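Local coordinates for SPbeta prophage-derived uncharacterized protein YopX (Bacillus subtilis, PDB 2I2L) that is of unknown function but is a prophage-encoded member of the YopX family that assembles as an all-beta homodimer, at residues 4-9 and 64-69; 90-95 and 106-111. All coordinates share one frame; numbering follows the deposited sequence.

Interaction 1: 4-9 and 64-69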
ATOM      1  N   ALA B   4      -3.984   8.009  -0.896  1.00 37.98           N
ATOM      2  CA  ALA B   4      -3.071   8.789  -0.053  1.00 35.81           C
ATOM      3  C   ALA B   4      -1.595   8.461  -0.267  1.00 34.09           C
ATOM      4  O   ALA B   4      -1.189   7.293  -0.292  1.00 33.50           O
ATOM      5  CB  ALA B   4      -3.424   8.612   1.425  1.00 33.28           C
ATOM      6  N   TYR B   5      -0.802   9.513  -0.432  1.00 32.31           N
ATOM      7  CA  TYR B   5       0.637   9.378  -0.602  1.00 30.28           C
ATOM      8  C   TYR B   5       1.257  10.728  -0.260  1.00 29.98           C
ATOM      9  O   TYR B   5       0.548  11.733  -0.117  1.00 28.68           O
ATOM     10  CB  TYR B   5       1.002   8.986  -2.047  1.00 26.20           C
ATOM     11  CG  TYR B   5       0.865  10.110  -3.040  1.00 21.82           C
ATOM     12  CD1 TYR B   5      -0.332  10.328  -3.702  1.00 20.52           C
ATOM     13  CD2 TYR B   5       1.907  11.023  -3.239  1.00 20.45           C
ATOM     14  CE1 TYR B   5      -0.506  11.433  -4.531  1.00 21.20           C
ATOM     15  CE2 TYR B   5       1.749  12.129  -4.055  1.00 18.63           C
ATOM     16  CZ  TYR B   5       0.533  12.335  -4.699  1.00 21.29           C
ATOM     17  OH  TYR B   5       0.322  13.462  -5.470  1.00 20.93           O
ATOM     18  N   ARG B   6       2.577  10.725  -0.109  1.00 30.09           N
ATOM     19  CA  ARG B   6       3.357  11.927   0.175  1.00 30.84           C
ATOM     20  C   ARG B   6       4.726  11.714  -0.470  1.00 30.69           C
ATOM     21  O   ARG B   6       5.236  10.594  -0.506  1.00 30.69           O
ATOM     22  CB  ARG B   6       3.516  12.148   1.695  1.00 30.25           C
ATOM     23  CG  ARG B   6       3.876  10.890   2.466  1.00 32.12           C
ATOM     24  CD  ARG B   6       4.991  11.091   3.486  1.00 33.62           C
ATOM     25  NE  ARG B   6       4.510  11.332   4.846  1.00 33.68           N
ATOM     26  CZ  ARG B   6       4.959  10.681   5.922  1.00 34.46           C
ATOM     27  NH1 ARG B   6       5.901   9.745   5.808  1.00 30.01           N
ATOM     28  NH2 ARG B   6       4.461  10.962   7.120  1.00 36.10           N
ATOM     29  N   VAL B   7       5.305  12.773  -1.017  1.00 31.15           N
ATOM     30  CA  VAL B   7       6.625  12.652  -1.614  1.00 31.54           C
ATOM     31  C   VAL B   7       7.576  13.657  -1.010  1.00 32.12           C
ATOM     32  O   VAL B   7       7.235  14.825  -0.804  1.00 30.97           O
ATOM     33  CB  VAL B   7       6.620  12.871  -3.140  1.00 30.08           C
ATOM     34  CG1 VAL B   7       5.913  11.736  -3.835  1.00 30.39           C
ATOM     35  CG2 VAL B   7       5.960  14.173  -3.462  1.00 30.82           C
ATOM     36  N   TRP B   8       8.768  13.170  -0.701  1.00 34.27           N
ATOM     37  CA  TRP B   8       9.833  13.992  -0.159  1.00 36.57           C
ATOM     38  C   TRP B   8      10.640  14.311  -1.414  1.00 38.15           C
ATOM     39  O   TRP B   8      11.117  13.396  -2.089  1.00 37.93           O
ATOM     40  CB  TRP B   8      10.666  13.166   0.814  1.00 37.92           C
ATOM     41  CG  TRP B   8      11.834  13.887   1.395  1.00 40.83           C
ATOM     42  CD1 TRP B   8      13.149  13.526   1.297  1.00 41.17           C
ATOM     43  CD2 TRP B   8      11.798  15.035   2.248  1.00 42.10           C
ATOM     44  NE1 TRP B   8      13.934  14.371   2.047  1.00 40.96           N
ATOM     45  CE2 TRP B   8      13.130  15.309   2.645  1.00 40.86           C
ATOM     46  CE3 TRP B   8      10.768  15.862   2.726  1.00 42.17           C
ATOM     47  CZ2 TRP B   8      13.462  16.364   3.492  1.00 39.45           C
ATOM     48  CZ3 TRP B   8      11.103  16.920   3.575  1.00 41.36           C
ATOM     49  CH2 TRP B   8      12.438  17.156   3.947  1.00 39.63           C
ATOM     50  N   ASP B   9      10.764  15.594  -1.748  1.00 39.50           N
ATOM     51  CA  ASP B   9      11.495  15.994  -2.944  1.00 41.15           C
ATOM     52  C   ASP B   9      12.934  16.369  -2.634  1.00 43.10           C
ATOM     53  O   ASP B   9      13.624  16.921  -3.490  1.00 43.91           O
ATOM     54  CB  ASP B   9      10.821  17.188  -3.601  1.00 41.63           C
ATOM     55  CG  ASP B   9      10.953  18.444  -2.779  1.00 43.53           C
ATOM     56  OD1 ASP B   9      10.559  19.523  -3.267  1.00 46.38           O
ATOM     57  OD2 ASP B   9      11.452  18.353  -1.637  1.00 42.35           O
ATOM     58  N   PHE B  64      -4.759   8.328   8.558  1.00 46.85           N
ATOM     59  CA  PHE B  64      -3.984   7.796   7.441  1.00 42.76           C
ATOM     60  C   PHE B  64      -2.539   7.796   7.933  1.00 41.31           C
ATOM     61  O   PHE B  64      -2.089   8.776   8.521  1.00 41.35           O
ATOM     62  CB  PHE B  64      -4.107   8.702   6.217  1.00 39.98           C
ATOM     63  CG  PHE B  64      -4.927   8.114   5.113  1.00 38.84           C
ATOM     64  CD1 PHE B  64      -6.007   8.817   4.579  1.00 38.09           C
ATOM     65  CD2 PHE B  64      -4.632   6.849   4.611  1.00 36.57           C
ATOM     66  CE1 PHE B  64      -6.782   8.267   3.560  1.00 36.90           C
ATOM     67  CE2 PHE B  64      -5.395   6.290   3.594  1.00 37.34           C
ATOM     68  CZ  PHE B  64      -6.477   6.999   3.065  1.00 36.96           C
ATOM     69  N   ILE B  65      -1.816   6.704   7.718  1.00 40.08           N
ATOM     70  CA  ILE B  65      -0.434   6.629   8.169  1.00 39.43           C
ATOM     71  C   ILE B  65       0.461   6.264   6.986  1.00 39.08           C
ATOM     72  O   ILE B  65       0.153   5.340   6.230  1.00 38.54           O
ATOM     73  CB  ILE B  65      -0.292   5.591   9.328  1.00 39.36           C
ATOM     74  CG1 ILE B  65       0.783   6.048  10.316  1.00 40.49           C
ATOM     75  CG2 ILE B  65       0.081   4.234   8.786  1.00 39.33           C
ATOM     76  CD1 ILE B  65       0.793   5.263  11.634  1.00 39.95           C
ATOM     77  N   TYR B  66       1.553   7.013   6.819  1.00 38.88           N
ATOM     78  CA  TYR B  66       2.515   6.803   5.729  1.00 37.66           C
ATOM     79  C   TYR B  66       3.752   6.075   6.279  1.00 39.97           C
ATOM     80  O   TYR B  66       3.598   5.163   7.078  1.00 40.61           O
ATOM     81  CB  TYR B  66       2.883   8.157   5.124  1.00 32.84           C
ATOM     82  CG  TYR B  66       1.686   8.950   4.610  1.00 27.96           C
ATOM     83  CD1 TYR B  66       1.289   8.871   3.265  1.00 25.11           C
ATOM     84  CD2 TYR B  66       0.956   9.776   5.464  1.00 24.53           C
ATOM     85  CE1 TYR B  66       0.208   9.594   2.783  1.00 21.79           C
ATOM     86  CE2 TYR B  66      -0.132  10.506   4.996  1.00 25.36           C
ATOM     87  CZ  TYR B  66      -0.505  10.413   3.650  1.00 24.88           C
ATOM     88  OH  TYR B  66      -1.577  11.152   3.181  1.00 21.93           O
ATOM     89  N   ASP B  67       4.968   6.455   5.884  1.00 44.03           N
ATOM     90  CA  ASP B  67       6.156   5.766   6.414  1.00 47.40           C
ATOM     91  C   ASP B  67       6.983   6.589   7.405  1.00 49.92           C
ATOM     92  O   ASP B  67       8.190   6.791   7.229  1.00 49.39           O
ATOM     93  CB  ASP B  67       7.016   5.295   5.261  1.00 47.72           C
ATOM     94  CG  ASP B  67       6.278   4.314   4.376  1.00 49.48           C
ATOM     95  OD1 ASP B  67       5.261   4.738   3.787  1.00 49.69           O
ATOM     96  OD2 ASP B  67       6.699   3.131   4.284  1.00 46.72           O
ATOM     97  N   ARG B  68       6.315   7.004   8.483  1.00 51.82           N
ATOM     98  CA  ARG B  68       6.885   7.860   9.524  1.00 52.54           C
ATOM     99  C   ARG B  68       7.312   7.210  10.847  1.00 51.11           C
ATOM    100  O   ARG B  68       7.316   5.987  10.987  1.00 51.57           O
ATOM    101  CB  ARG B  68       5.868   8.954   9.831  1.00 55.25           C
ATOM    102  CG  ARG B  68       4.545   8.387  10.287  1.00 57.33           C
ATOM    103  CD  ARG B  68       3.446   8.636   9.278  1.00 61.64           C
ATOM    104  NE  ARG B  68       2.959  10.013   9.318  1.00 64.83           N
ATOM    105  CZ  ARG B  68       1.738  10.388   8.935  1.00 66.76           C
ATOM    106  NH1 ARG B  68       0.872   9.489   8.480  1.00 66.02           N
ATOM    107  NH2 ARG B  68       1.377  11.666   9.011  1.00 68.09           N
ATOM    108  N   SER B  69       7.676   8.062  11.811  1.00 49.34           N
ATOM    109  CA  SER B  69       8.101   7.639  13.154  1.00 48.13           C
ATOM    110  C   SER B  69       6.925   7.790  14.117  1.00 46.85           C
ATOM    111  O   SER B  69       6.210   8.785  14.072  1.00 48.17           O
ATOM    112  CB  SER B  69       9.262   8.513  13.666  1.00 47.37           C
ATOM    113  OG  SER B  69      10.407   8.446  12.832  1.00 45.92           O
TER

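Interaction 2: 90-95 and 106-111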
ATOM      1  N   ASP B  90       6.673  -6.150   2.589  1.00 42.77           N
ATOM      2  CA  ASP B  90       5.959  -7.430   2.503  1.00 42.58           C
ATOM      3  C   ASP B  90       4.438  -7.326   2.507  1.00 41.57           C
ATOM      4  O   ASP B  90       3.750  -8.249   2.952  1.00 40.97           O
ATOM      5  CB  ASP B  90       6.376  -8.358   3.649  1.00 43.04           C
ATOM      6  CG  ASP B  90       7.822  -8.810   3.543  1.00 43.52           C
ATOM      7  OD1 ASP B  90       8.277  -9.507   4.472  1.00 45.27           O
ATOM      8  OD2 ASP B  90       8.498  -8.475   2.542  1.00 41.80           O
ATOM      9  N   GLY B  91       3.918  -6.204   2.024  1.00 40.74           N
ATOM     10  CA  GLY B  91       2.480  -6.026   1.970  1.00 38.25           C
ATOM     11  C   GLY B  91       1.850  -5.623   3.283  1.00 36.75           C
ATOM     12  O   GLY B  91       0.634  -5.690   3.448  1.00 36.73           O
ATOM     13  N   VAL B  92       2.669  -5.204   4.233  1.00 36.77           N
ATOM     14  CA  VAL B  92       2.123  -4.784   5.511  1.00 37.03           C
ATOM     15  C   VAL B  92       2.900  -3.636   6.135  1.00 37.59           C
ATOM     16  O   VAL B  92       4.128  -3.602   6.101  1.00 37.00           O
ATOM     17  CB  VAL B  92       2.006  -5.994   6.501  1.00 35.09           C
ATOM     18  CG1 VAL B  92       3.016  -7.070   6.139  1.00 33.76           C
ATOM     19  CG2 VAL B  92       2.197  -5.529   7.935  1.00 32.46           C
ATOM     20  N   PHE B  93       2.151  -2.668   6.656  1.00 40.24           N
ATOM     21  CA  PHE B  93       2.713  -1.506   7.329  1.00 41.82           C
ATOM     22  C   PHE B  93       3.067  -2.013   8.716  1.00 44.38           C
ATOM     23  O   PHE B  93       2.271  -1.910   9.650  1.00 45.70           O
ATOM     24  CB  PHE B  93       1.670  -0.390   7.431  1.00 40.08           C
ATOM     25  CG  PHE B  93       1.535   0.420   6.182  1.00 40.97           C
ATOM     26  CD1 PHE B  93       2.053   1.708   6.115  1.00 42.06           C
ATOM     27  CD2 PHE B  93       0.935  -0.115   5.053  1.00 41.15           C
ATOM     28  CE1 PHE B  93       1.980   2.455   4.934  1.00 42.10           C
ATOM     29  CE2 PHE B  93       0.859   0.624   3.865  1.00 42.92           C
ATOM     30  CZ  PHE B  93       1.383   1.911   3.807  1.00 41.87           C
ATOM     31  N   GLN B  94       4.253  -2.594   8.839  1.00 46.62           N
ATOM     32  CA  GLN B  94       4.705  -3.127  10.111  1.00 48.67           C
ATOM     33  C   GLN B  94       5.446  -2.084  10.932  1.00 50.77           C
ATOM     34  O   GLN B  94       5.926  -1.079  10.400  1.00 50.20           O
ATOM     35  CB  GLN B  94       5.603  -4.335   9.867  1.00 49.15           C
ATOM     36  CG  GLN B  94       6.554  -4.158   8.697  1.00 50.67           C
ATOM     37  CD  GLN B  94       7.387  -5.392   8.436  1.00 51.55           C
ATOM     38  OE1 GLN B  94       8.228  -5.770   9.250  1.00 51.28           O
ATOM     39  NE2 GLN B  94       7.152  -6.033   7.297  1.00 52.22           N
ATOM     40  N   VAL B  95       5.522  -2.329  12.236  1.00 53.23           N
ATOM     41  CA  VAL B  95       6.205  -1.440  13.169  1.00 55.11           C
ATOM     42  C   VAL B  95       6.763  -2.287  14.305  1.00 57.60           C
ATOM     43  O   VAL B  95       6.106  -3.232  14.767  1.00 57.83           O
ATOM     44  CB  VAL B  95       5.246  -0.388  13.758  1.00 54.36           C
ATOM     45  CG1 VAL B  95       4.118  -1.073  14.524  1.00 53.07           C
ATOM     46  CG2 VAL B  95       6.014   0.554  14.667  1.00 53.81           C
ATOM     47  N   VAL B 106       7.653  -7.578  15.573  1.00 58.74           N
ATOM     48  CA  VAL B 106       7.062  -6.584  14.688  1.00 54.50           C
ATOM     49  C   VAL B 106       5.644  -7.033  14.408  1.00 52.61           C
ATOM     50  O   VAL B 106       5.338  -8.220  14.492  1.00 52.75           O
ATOM     51  CB  VAL B 106       7.794  -6.512  13.346  1.00 53.18           C
ATOM     52  CG1 VAL B 106       9.247  -6.162  13.563  1.00 52.85           C
ATOM     53  CG2 VAL B 106       7.672  -7.833  12.631  1.00 51.51           C
ATOM     54  N   THR B 107       4.780  -6.085  14.076  1.00 49.67           N
ATOM     55  CA  THR B 107       3.403  -6.420  13.770  1.00 46.53           C
ATOM     56  C   THR B 107       2.811  -5.321  12.895  1.00 44.44           C
ATOM     57  O   THR B 107       3.453  -4.299  12.655  1.00 42.43           O
ATOM     58  CB  THR B 107       2.577  -6.594  15.070  1.00 46.63           C
ATOM     59  OG1 THR B 107       1.250  -7.028  14.747  1.00 48.75           O
ATOM     60  CG2 THR B 107       2.506  -5.294  15.839  1.00 46.19           C
ATOM     61  N   ALA B 108       1.604  -5.546  12.392  1.00 43.26           N
ATOM     62  CA  ALA B 108       0.942  -4.551  11.562  1.00 41.71           C
ATOM     63  C   ALA B 108       0.556  -3.388  12.460  1.00 40.71           C
ATOM     64  O   ALA B 108      -0.009  -3.599  13.533  1.00 40.78           O
ATOM     65  CB  ALA B 108      -0.298  -5.147  10.925  1.00 42.31           C
ATOM     66  N   VAL B 109       0.855  -2.167  12.032  1.00 39.80           N
ATOM     67  CA  VAL B 109       0.521  -0.992  12.830  1.00 39.31           C
ATOM     68  C   VAL B 109      -0.968  -0.945  13.170  1.00 38.87           C
ATOM     69  O   VAL B 109      -1.346  -0.456  14.229  1.00 39.97           O
ATOM     70  CB  VAL B 109       0.918   0.326  12.111  1.00 39.47           C
ATOM     71  CG1 VAL B 109       0.197   0.443  10.789  1.00 38.97           C
ATOM     72  CG2 VAL B 109       0.596   1.524  12.996  1.00 39.94           C
ATOM     73  N   GLY B 110      -1.812  -1.456  12.279  1.00 38.55           N
ATOM     74  CA  GLY B 110      -3.240  -1.455  12.546  1.00 37.67           C
ATOM     75  C   GLY B 110      -3.653  -2.641  13.403  1.00 37.54           C
ATOM     76  O   GLY B 110      -4.833  -2.847  13.695  1.00 36.22           O
ATOM     77  N   TRP B 111      -2.671  -3.432  13.810  1.00 37.96           N
ATOM     78  CA  TRP B 111      -2.945  -4.606  14.622  1.00 39.62           C
ATOM     79  C   TRP B 111      -2.310  -4.499  16.002  1.00 42.16           C
ATOM     80  O   TRP B 111      -2.280  -5.481  16.752  1.00 42.18           O
ATOM     81  CB  TRP B 111      -2.456  -5.885  13.916  1.00 36.39           C
ATOM     82  CG  TRP B 111      -3.275  -6.270  12.705  1.00 32.88           C
ATOM     83  CD1 TRP B 111      -4.474  -5.726  12.315  1.00 32.31           C
ATOM     84  CD2 TRP B 111      -2.976  -7.296  11.750  1.00 30.05           C
ATOM     85  NE1 TRP B 111      -4.935  -6.352  11.181  1.00 30.36           N
ATOM     86  CE2 TRP B 111      -4.033  -7.320  10.812  1.00 30.44           C
ATOM     87  CE3 TRP B 111      -1.918  -8.198  11.595  1.00 28.71           C
ATOM     88  CZ2 TRP B 111      -4.060  -8.212   9.732  1.00 27.76           C
ATOM     89  CZ3 TRP B 111      -1.945  -9.085  10.523  1.00 28.59           C
ATOM     90  CH2 TRP B 111      -3.009  -9.083   9.606  1.00 28.29           C
TER

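Interaction 1: 4-9 and 64-69
The side chain of R6 crosses Y66 at a slant, and A4 adds a small apolar patch against F64 and the phenol end of the same tyrosine. The arginine starts over one face of the Y66 ring, with CB above the plane but displaced toward the rim. Its CG sits between the backbone N and the carbonyl carbon (chi1 45°), which brings it 3.4 Å from Y66 CD1. CD and NE then pass back over the tyrosine's CG and CB, NE coming to 3.6 Å from Y66 CB. At the tip, Y66 CB lies over the centre of the guanidinium, 3.4 Å from R6 CZ, and the two planes differ by only 21°. The NH1 end approaches the backbone of D67, and NH2 turns toward the R68 guanidinium. D67 O and R68 CB lie near the plane at the guanidinium edge. The two arginine groups are steeply inclined to each other, though their exact separation is doubtful at this resolution. D122, touched by both side chains, probably offsets part of the like charge, while R6 NE is hydrogen-bonded to Y15 OH. A4 CB sits over the centre of the F64 ring in a CH-pi contact, 3.7 Å from its centroid and almost on the normal, and stands 3.6 Å from Y66 OH. The Y66 ring edge faces the backbone N of Y5. This is side-chain packing of the start of strand 5-8, with A4 just before it, against the end of strand 63-65 and the turn that leads into strand 68-74, a junction between the four-stranded and five-stranded antiparallel sheets.

Interaction 2: 90-95 and 106-111
F93 to V95 and T107 to V109 pair as the two arms of an antiparallel beta hairpin whose strand directions differ by 139°, well short of a straight antiparallel alignment. Q94 and A108 form a non-hydrogen-bonded pair with close CA atoms, 4.3 Å apart, and V95 with T107 a hydrogen-bonded one. V95 N donates to T107 O at 2.9 Å, and T107 N returns a bond to V95 O at 3.2 Å. Beyond the last strand pair, V109 N still reaches F93 O at 2.8 Å in a nearly straight bond (175°). F93 is the centre of an inverse gamma turn, so the backbone bends where this last bond is made.

The side chains of Q94 and A108 diverge. Q94 instead runs beside V106, pointing the same way, with OE1 4.0 Å from V106 CG2; its chain is extended past CG (chi2 -177°), and NE2 is hydrogen-bonded to S89 O. V92 CG2 meets A108 CB at 3.9 Å. V95 and T107 share one face of the sheet, where V95 CG1 also packs on V109. The CG1 branch of V109 lies beside the F93 carbonyl oxygen and touches F93 CB at 3.8 Å, while the phenylalanine ring leads away to stack on F88.

Strand 106-108 is an outermost strand of the five-stranded sheet within this chain, and strand 92-96 separates it from strand 81-89, where V86 receives F93 and C84 receives V95. The second subunit also meets the hairpin: G91 and F93 make backbone hydrogen bonds to it, V92 packs on its W111, and A108 on its V92.

How the interactions relate
Interactions 1 and 2 have centres about 15 Å apart yet meet directly through F93, whose ring atom CE1 is 3.7 Å from I65 O and 3.8 Å from Y66 O. A second bridge is apolar, with I65 CD1 4.0 Å from V109 CG2. Segment 64-69 is thus packed by segment 4-9 through R6 and A4, and by the 92-96 hairpin through F93 and V109. Both contacts reach the five-stranded sheet: interaction 1 through the beginning of strand 68-74, interaction 2 through strands 92-96 and 106-108. Interaction 1 lies near the centre of the chain; interaction 2 lies farther out and meets the second subunit more extensively, interaction 1 reaching it through Y5, on I25 of that subunit.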